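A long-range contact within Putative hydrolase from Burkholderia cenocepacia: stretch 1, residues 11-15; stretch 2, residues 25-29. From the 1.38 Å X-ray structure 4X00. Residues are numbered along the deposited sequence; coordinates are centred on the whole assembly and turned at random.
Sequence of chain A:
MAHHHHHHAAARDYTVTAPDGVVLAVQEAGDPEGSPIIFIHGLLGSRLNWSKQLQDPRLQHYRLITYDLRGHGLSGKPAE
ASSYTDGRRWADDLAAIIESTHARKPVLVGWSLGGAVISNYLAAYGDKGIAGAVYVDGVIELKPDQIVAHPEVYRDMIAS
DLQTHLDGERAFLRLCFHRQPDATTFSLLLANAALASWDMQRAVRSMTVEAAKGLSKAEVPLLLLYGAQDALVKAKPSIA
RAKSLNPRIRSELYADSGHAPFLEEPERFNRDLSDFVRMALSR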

# COMPACT_ATOMS: atom_id res chain seq x y z
N ALA A 11 20.78 -7.10 -1.96
CA ALA A 11 19.69 -6.19 -2.29
C ALA A 11 20.15 -5.16 -3.33
O ALA A 11 21.31 -4.77 -3.35
CB ALA A 11 19.18 -5.49 -1.04
N ARG A 12 19.22 -4.72 -4.17
CA ARG A 12 19.52 -3.79 -5.25
C ARG A 12 18.62 -2.57 -5.19
O ARG A 12 17.49 -2.66 -4.71
CB ARG A 12 19.38 -4.48 -6.61
N ASP A 13 19.16 -1.45 -5.65
CA ASP A 13 18.47 -0.16 -5.77
C ASP A 13 18.51 0.28 -7.21
O ASP A 13 19.57 0.21 -7.83
CB ASP A 13 19.16 0.94 -4.96
CG ASP A 13 18.97 0.79 -3.50
OD1 ASP A 13 17.83 0.93 -3.04
OD2 ASP A 13 19.98 0.57 -2.80
N TYR A 14 17.39 0.77 -7.75
CA TYR A 14 17.41 1.36 -9.08
C TYR A 14 16.19 2.24 -9.28
O TYR A 14 15.45 2.49 -8.34
CB TYR A 14 17.51 0.29 -10.17
CG TYR A 14 16.46 -0.79 -10.09
CD1 TYR A 14 16.67 -1.94 -9.34
CD2 TYR A 14 15.28 -0.68 -10.80
CE1 TYR A 14 15.72 -2.93 -9.28
CE2 TYR A 14 14.33 -1.65 -10.74
CZ TYR A 14 14.55 -2.78 -9.98
OH TYR A 14 13.60 -3.76 -9.92
N THR A 15 15.99 2.74 -10.48
CA THR A 15 14.86 3.63 -10.70
C THR A 15 14.08 3.17 -11.92
O THR A 15 14.62 2.45 -12.79
CB THR A 15 15.31 5.09 -10.87
OG1 THR A 15 16.18 5.18 -12.00
CG2 THR A 15 16.07 5.58 -9.64
N ALA A 25 11.71 5.38 -7.19
CA ALA A 25 12.80 4.67 -6.53
C ALA A 25 12.35 3.25 -6.22
O ALA A 25 11.37 3.07 -5.50
CB ALA A 25 13.20 5.40 -5.25
N VAL A 26 13.05 2.27 -6.77
CA VAL A 26 12.68 0.86 -6.69
C VAL A 26 13.79 0.07 -6.01
O VAL A 26 14.99 0.37 -6.15
CB VAL A 26 12.41 0.30 -8.09
CG1 VAL A 26 11.95 -1.13 -8.01
CG2 VAL A 26 11.38 1.17 -8.82
N GLN A 27 13.40 -0.94 -5.23
CA GLN A 27 14.36 -1.83 -4.57
C GLN A 27 13.99 -3.29 -4.78
O GLN A 27 12.82 -3.61 -4.99
CB GLN A 27 14.44 -1.55 -3.06
CG GLN A 27 14.55 -0.10 -2.66
CD GLN A 27 13.27 0.69 -2.90
OE1 GLN A 27 12.17 0.21 -2.70
NE2 GLN A 27 13.43 1.93 -3.33
N GLU A 28 14.99 -4.16 -4.73
CA GLU A 28 14.74 -5.59 -4.81
C GLU A 28 15.53 -6.36 -3.80
O GLU A 28 16.67 -6.02 -3.48
CB GLU A 28 15.09 -6.15 -6.18
CG GLU A 28 14.06 -5.98 -7.17
CD GLU A 28 14.41 -6.78 -8.41
OE1 GLU A 28 14.75 -8.00 -8.32
OE2 GLU A 28 14.38 -6.16 -9.47
N ALA A 29 14.93 -7.45 -3.34
CA ALA A 29 15.60 -8.36 -2.43
C ALA A 29 15.13 -9.75 -2.79
O ALA A 29 14.38 -9.93 -3.74
CB ALA A 29 15.27 -8.04 -0.97
O HOH W 1 16.14 2.99 -3.77

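The two stretches are neighbouring strands of an antiparallel sheet. Strand 12-15 and strand 25-29 run at 152° to each other, and their axes approach to 4.7 Å. Together they bury 425 Å² of surface. The register pairs Arg 12 with Glu 28, Asp 13 with Gln 27, Tyr 14 with Val 26 and Thr 15 with Ala 25.

Four backbone hydrogen bonds hold this register. Arg 12 N donates to Glu 28 O at 2.9 Å, and Glu 28 N donates back to Arg 12 O, also at 2.9 Å. Two residues further on the pattern repeats. Tyr 14 N donates to Val 26 O at 2.9 Å, and Val 26 N to Tyr 14 O at 2.9 Å. All four are close to straight, with angles at the hydrogen of 161° to 171°. Asp 13 with Gln 27 and Thr 15 with Ala 25 are the non-hydrogen-bonded pairs. This alternation is the normal antiparallel pattern, and the CA atoms of Asp 13 and Gln 27 lie 4.6 Å apart, against 5.1 Å for the CA atoms of Arg 12 and Glu 28.

CA-H...O contacts supplement the ladder. Gln 27 CA lies 3.2 Å from Arg 12 O, and Asp 13 CA lies 3.5 Å from Val 26 O. Each of these carbonyls also accepts a backbone N-H. Ala 11 CA makes a similar contact with Glu 28 O, at 3.3 Å.

Side chains alternate between the two faces of the sheet. Arg 12, Tyr 14, Val 26 and Glu 28 share one face; the Arg 12 side chain is not modelled beyond CB. Tyr 14 has chi1 in the p well, and the end of its side chain comes nearer the other strand. Its ring covers Val 26: Val 26 CB sits 4.2 Å from the centroid of the Tyr 14 ring, over the face, in a CH-pi contact. Val 26 CG1 also packs 3.7 Å from Tyr 14 CZ, which adds apolar contact.

The same ring makes a polar contact at its edge. Tyr 14 OH donates a short hydrogen bond to Glu 28 OE2, at 2.6 Å. The carboxylate oxygen lies near the ring plane, so the tyrosine can bond to it while its face packs on Val 26.

Asp 13 and Gln 27 lie on the opposite face. Asp 13 OD1 comes within 3.5 Å of Gln 27 CG, and a water links their polar ends. That water donates to Asp 13 OD1 at 2.8 Å and accepts from Gln 27 NE2 at 2.9 Å.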